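Local coordinates for protein alternansucrase (Leuconostoc mesenteroides, PDB 6HVG) that belongs to glycoside hydrolase family 70, as a large multidomain enzyme with a TIM-barrel domain, a calcium site and choline-binding-type repeats, at residues D919-N924 against E991-L996; L944-D949 against S1001-V1006. One frame throughout, in Å; residues are numbered along the deposited sequence.

Interaction 1 of 2, residues D919-N924 against E991-L996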
loop_
_atom_site.group_PDB
_atom_site.type_symbol
_atom_site.label_atom_id
_atom_site.label_comp_id
_atom_site.label_asym_id
_atom_site.label_seq_id
_atom_site.Cartn_x
_atom_site.Cartn_y
_atom_site.Cartn_z
ATOM N N ASP A 919 5.513 23.037 26.823
ATOM C CA ASP A 919 5.005 24.204 27.539
ATOM C C ASP A 919 4.721 23.883 29.002
ATOM O O ASP A 919 3.892 24.524 29.633
ATOM C CB ASP A 919 3.736 24.715 26.844
ATOM C CG ASP A 919 3.967 25.047 25.360
ATOM O OD1 ASP A 919 5.074 25.526 25.022
ATOM O OD2 ASP A 919 3.051 24.837 24.536
ATOM N N LEU A 920 5.417 22.898 29.549
ATOM C CA LEU A 920 5.217 22.515 30.942
ATOM C C LEU A 920 5.899 23.516 31.866
ATOM O O LEU A 920 7.095 23.786 31.732
ATOM C CB LEU A 920 5.774 21.106 31.178
ATOM C CG LEU A 920 5.485 20.286 32.439
ATOM C CD1 LEU A 920 6.783 19.803 33.063
ATOM C CD2 LEU A 920 4.588 20.968 33.452
ATOM N N LYS A 921 5.127 24.061 32.802
ATOM C CA LYS A 921 5.669 24.891 33.883
ATOM C C LYS A 921 5.180 24.332 35.214
ATOM O O LYS A 921 3.989 24.143 35.393
ATOM C CB LYS A 921 5.200 26.345 33.737
ATOM C CG LYS A 921 5.571 27.027 32.419
ATOM C CD LYS A 921 7.057 27.347 32.309
ATOM C CE LYS A 921 7.494 28.384 33.332
ATOM N NZ LYS A 921 8.877 28.868 33.070
ATOM N N LEU A 922 6.080 24.078 36.156
ATOM C CA LEU A 922 5.653 23.588 37.475
ATOM C C LEU A 922 5.072 24.692 38.343
ATOM O O LEU A 922 5.478 25.850 38.239
ATOM C CB LEU A 922 6.814 22.962 38.256
ATOM C CG LEU A 922 6.991 21.453 38.079
ATOM C CD1 LEU A 922 7.562 21.097 36.714
ATOM C CD2 LEU A 922 7.891 20.945 39.182
ATOM N N ASN A 923 4.154 24.309 39.229
ATOM C CA ASN A 923 3.699 25.194 40.304
ATOM C C ASN A 923 4.838 25.406 41.297
ATOM O O ASN A 923 5.724 24.572 41.423
ATOM C CB ASN A 923 2.463 24.622 41.024
ATOM C CG ASN A 923 1.243 24.516 40.112
ATOM O OD1 ASN A 923 1.282 24.892 38.936
ATOM N ND2 ASN A 923 0.151 23.987 40.651
ATOM N N ASN A 924 4.819 26.531 41.995
ATOM C CA ASN A 924 5.894 26.852 42.930
ATOM C C ASN A 924 6.012 25.829 44.069
ATOM O O ASN A 924 7.117 25.485 44.495
ATOM C CB ASN A 924 5.686 28.263 43.485
ATOM C CG ASN A 924 5.791 29.325 42.411
ATOM O OD1 ASN A 924 6.827 29.462 41.765
ATOM N ND2 ASN A 924 4.717 30.072 42.202
ATOM N N GLU A 991 15.976 24.781 36.029
ATOM C CA GLU A 991 14.528 24.751 36.202
ATOM C C GLU A 991 13.923 23.464 35.612
ATOM O O GLU A 991 14.277 23.072 34.503
ATOM C CB GLU A 991 13.907 25.990 35.529
ATOM C CG GLU A 991 12.531 26.387 36.070
ATOM C CD GLU A 991 11.786 27.396 35.197
ATOM O OE1 GLU A 991 12.446 28.172 34.476
ATOM O OE2 GLU A 991 10.529 27.418 35.250
ATOM N N MET A 992 13.018 22.816 36.356
ATOM C CA MET A 992 12.157 21.749 35.807
ATOM C C MET A 992 11.127 22.384 34.867
ATOM O O MET A 992 10.021 22.770 35.263
ATOM C CB MET A 992 11.432 20.960 36.903
ATOM C CG MET A 992 12.312 20.057 37.752
ATOM S SD MET A 992 12.840 18.513 36.956
ATOM C CE MET A 992 11.287 17.593 36.975
ATOM N N LYS A 993 11.533 22.470 33.611
ATOM C CA LYS A 993 10.894 23.283 32.598
ATOM C C LYS A 993 10.796 22.429 31.341
ATOM O O LYS A 993 11.800 21.875 30.877
ATOM C CB LYS A 993 11.784 24.520 32.328
ATOM C CG LYS A 993 11.192 25.620 31.465
ATOM C CD LYS A 993 12.261 26.619 31.021
ATOM C CE LYS A 993 11.649 27.841 30.325
ATOM N NZ LYS A 993 11.058 27.546 28.986
ATOM N N GLY A 994 9.599 22.309 30.785
ATOM C CA GLY A 994 9.451 21.754 29.445
ATOM C C GLY A 994 10.145 22.678 28.454
ATOM O O GLY A 994 10.108 23.899 28.597
ATOM N N SER A 995 10.801 22.100 27.457
ATOM C CA SER A 995 11.538 22.873 26.457
ATOM C C SER A 995 11.085 22.498 25.044
ATOM O O SER A 995 10.442 21.460 24.839
ATOM C CB SER A 995 13.050 22.626 26.604
ATOM O OG SER A 995 13.543 23.001 27.894
ATOM N N LEU A 996 11.435 23.337 24.070
ATOM C CA LEU A 996 11.136 23.059 22.673
ATOM C C LEU A 996 12.346 23.406 21.822
ATOM O O LEU A 996 12.735 24.556 21.759
ATOM C CB LEU A 996 9.885 23.836 22.230
ATOM C CG LEU A 996 9.079 23.304 21.023
ATOM C CD1 LEU A 996 7.582 23.515 21.210
ATOM C CD2 LEU A 996 9.505 23.953 19.715
#

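Interaction 2 of 2, residues L944-D949 against S1001-V1006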
loop_
_atom_site.group_PDB
_atom_site.type_symbol
_atom_site.label_atom_id
_atom_site.label_comp_id
_atom_site.label_asym_id
_atom_site.label_seq_id
_atom_site.Cartn_x
_atom_site.Cartn_y
_atom_site.Cartn_z
ATOM N N LEU A 944 23.399 12.612 34.041
ATOM C CA LEU A 944 23.977 12.126 32.801
ATOM C C LEU A 944 23.511 12.992 31.617
ATOM O O LEU A 944 24.275 13.278 30.690
ATOM C CB LEU A 944 23.534 10.679 32.579
ATOM C CG LEU A 944 24.150 9.934 31.394
ATOM C CD1 LEU A 944 25.576 9.489 31.721
ATOM C CD2 LEU A 944 23.292 8.736 31.040
ATOM N N VAL A 945 22.263 13.434 31.694
ATOM C CA VAL A 945 21.574 14.087 30.600
ATOM C C VAL A 945 20.499 15.005 31.194
ATOM O O VAL A 945 19.681 14.552 32.003
ATOM C CB VAL A 945 20.958 12.998 29.686
ATOM C CG1 VAL A 945 19.636 13.427 29.054
ATOM C CG2 VAL A 945 21.960 12.579 28.614
ATOM N N LEU A 946 20.518 16.292 30.812
ATOM C CA LEU A 946 19.486 17.277 31.223
ATOM C C LEU A 946 19.064 18.184 30.077
ATOM O O LEU A 946 19.916 18.768 29.403
ATOM C CB LEU A 946 19.994 18.168 32.339
ATOM C CG LEU A 946 20.045 17.583 33.739
ATOM C CD1 LEU A 946 20.610 18.643 34.661
ATOM C CD2 LEU A 946 18.681 17.129 34.245
ATOM N N SER A 947 17.757 18.301 29.863
ATOM C CA SER A 947 17.224 19.127 28.782
ATOM C C SER A 947 17.163 20.618 29.156
ATOM O O SER A 947 17.106 20.965 30.321
ATOM C CB SER A 947 15.825 18.637 28.371
ATOM O OG SER A 947 14.898 18.766 29.423
ATOM N N ASN A 948 17.177 21.476 28.141
ATOM C CA ASN A 948 17.061 22.912 28.322
ATOM C C ASN A 948 16.523 23.526 27.028
ATOM O O ASN A 948 16.193 22.801 26.093
ATOM C CB ASN A 948 18.411 23.514 28.722
ATOM C CG ASN A 948 19.501 23.277 27.674
ATOM O OD1 ASN A 948 19.371 23.686 26.507
ATOM N ND2 ASN A 948 20.591 22.623 28.089
ATOM N N ASP A 949 16.446 24.851 26.966
ATOM C CA ASP A 949 15.724 25.521 25.883
ATOM C C ASP A 949 16.418 25.541 24.512
ATOM O O ASP A 949 15.774 25.851 23.492
ATOM C CB ASP A 949 15.343 26.939 26.339
ATOM C CG ASP A 949 14.335 26.923 27.496
ATOM O OD1 ASP A 949 13.335 26.157 27.407
ATOM O OD2 ASP A 949 14.538 27.659 28.491
ATOM N N SER A 1001 10.811 17.929 22.648
ATOM C CA SER A 1001 9.556 18.626 22.861
ATOM C C SER A 1001 8.956 18.039 24.131
ATOM O O SER A 1001 8.069 17.183 24.078
ATOM C CB SER A 1001 8.595 18.416 21.694
ATOM O OG SER A 1001 9.202 18.768 20.455
ATOM N N GLY A 1002 9.450 18.520 25.267
ATOM C CA GLY A 1002 9.049 18.026 26.585
ATOM C C GLY A 1002 10.194 18.149 27.570
ATOM O O GLY A 1002 11.013 19.068 27.466
ATOM N N TYR A 1003 10.259 17.227 28.526
ATOM C CA TYR A 1003 11.363 17.206 29.504
ATOM C C TYR A 1003 12.130 15.890 29.459
ATOM O O TYR A 1003 11.538 14.856 29.174
ATOM C CB TYR A 1003 10.855 17.419 30.938
ATOM C CG TYR A 1003 11.999 17.454 31.911
ATOM C CD1 TYR A 1003 12.784 18.583 32.031
ATOM C CD2 TYR A 1003 12.352 16.341 32.652
ATOM C CE1 TYR A 1003 13.865 18.617 32.891
ATOM C CE2 TYR A 1003 13.429 16.378 33.525
ATOM C CZ TYR A 1003 14.178 17.518 33.633
ATOM O OH TYR A 1003 15.247 17.562 34.493
ATOM N N LEU A 1004 13.440 15.949 29.722
ATOM C CA LEU A 1004 14.270 14.752 29.917
ATOM C C LEU A 1004 15.376 15.008 30.930
ATOM O O LEU A 1004 16.234 15.880 30.733
ATOM C CB LEU A 1004 14.906 14.306 28.603
ATOM C CG LEU A 1004 15.822 13.086 28.649
ATOM C CD1 LEU A 1004 15.078 11.879 29.172
ATOM C CD2 LEU A 1004 16.413 12.800 27.269
ATOM N N GLY A 1005 15.362 14.241 32.018
ATOM C CA GLY A 1005 16.460 14.246 33.000
ATOM C C GLY A 1005 16.868 12.818 33.348
ATOM O O GLY A 1005 16.017 11.981 33.660
ATOM N N VAL A 1006 18.162 12.530 33.273
ATOM C CA VAL A 1006 18.680 11.240 33.663
ATOM C C VAL A 1006 19.788 11.428 34.688
ATOM O O VAL A 1006 20.685 12.251 34.499
ATOM C CB VAL A 1006 19.235 10.448 32.470
ATOM C CG1 VAL A 1006 19.618 9.037 32.914
ATOM C CG2 VAL A 1006 18.204 10.374 31.359
#

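Interaction 1 of 2, residues D919-N924 against E991-L996
The flat carboxylate of Glu991 is met by Lys921 through OE2, on the side of that atom that looks toward OE1: Lys921 NZ donates to the syn lone pair of Glu991 OE2, 3.1 Å away, making a hydrogen-bonded salt bridge. The CB of Lys921 starts out away from the 991-996 segment, but bends at chi2 (-72°) and chi3 (-66°) put CD and CE on a returning path, and the side chain crosses that of Glu991 at about a right angle. A second amino group lies near, Lys993 NZ, 4.8 Å from Lys921 NZ; its own salt bridge goes to Asp949, which would be expected to ease the repulsion, and Lys976 makes a long, weak ion pair with Glu991 OE2. The second flat group is the peptide carbonyl of Leu920. Gly994 N donates to Leu920 O at 3.1 Å, the nitrogen standing 21° from the carbonyl plane. Gly994 carries no side chain, and its CA lies 4.6 Å from that of Leu920. On the buried side Leu922 leans its CD1 on Met992, 3.9 Å from Met992 CB and close to the same residue's carbonyl oxygen. Met992 is the centre of an inverse gamma turn, which bends the chain between strand 987-991 and strand 995-997. The 919-924 segment, for its part, is the irregular connection from strand 910-915 to strand 927-931. Leu922 and Met992 both rest on Ile928 of the latter strand, Leu920 packs on Thr878 and Met992 on Leu880, while backbone bonding links Met992 to Lys976.

Interaction 2 of 2, residues L944-D949 against S1001-V1006
Ser947 reaches across to Leu1004 with its whole side chain. CB lies 3.7 Å from Leu1004 O, and chi1 of 63° sets OG between the backbone N and carbonyl carbon, where it accepts a hydrogen bond from Leu1004 N at 3.2 Å, nearly straight (166° at the hydrogen). The same OG also lies 3.4 Å from Tyr1003 CD1, obliquely to the ring. Backbone N of Ser947 donates to Leu1004 O, so main chain and side chain of one serine bind both polar backbone atoms of Leu1004. On the neighbouring residue, Leu946 runs alongside Tyr1003, its CD2 3.5 Å from Tyr1003 OH and also packed on Gly1005 CA. Val945 turns to the other face of the sheet, its CG1 3.7 Å from Leu1004 CD2 and in contact with Val1006 CG2 as well. Val945 and Val1006 form a hydrogen-bonded pair, Val1006 N giving a 2.8 Å bond to Val945 O, and Leu946 with Gly1005 is the next, non-hydrogen-bonded pair. At Val1006 O two donors converge: Leu944 N at 2.8 Å and, weakly, Val945 N. Leu944 and Val945 thus both face Val1006, a classic beta bulge in an antiparallel pair at 158°, within the beta-rich domain C expected of this family.

Interactions 1 and 2 lie side by side, their centres about 11 Å apart, and are joined because residues 991-996 lead almost directly into 1001-1006. Ser995 N probably donates a hydrogen bond to Gly1002 O at 3.0 Å across the bend between strands 995-997 and 1003-1009. Asp949 OD1 ties 944-949 to 991-996: it lies 3.1 Å from Lys993 NZ in a salt bridge and also accepts from Ser995 OG. Met992 SD also packs 3.6 Å from Tyr1003 OH. Strand 1003-1009 itself lies between strands 910-915 and 940-947. Neither contact includes the calcium ligands Glu575, Asp581, Asn625 and Asp1159.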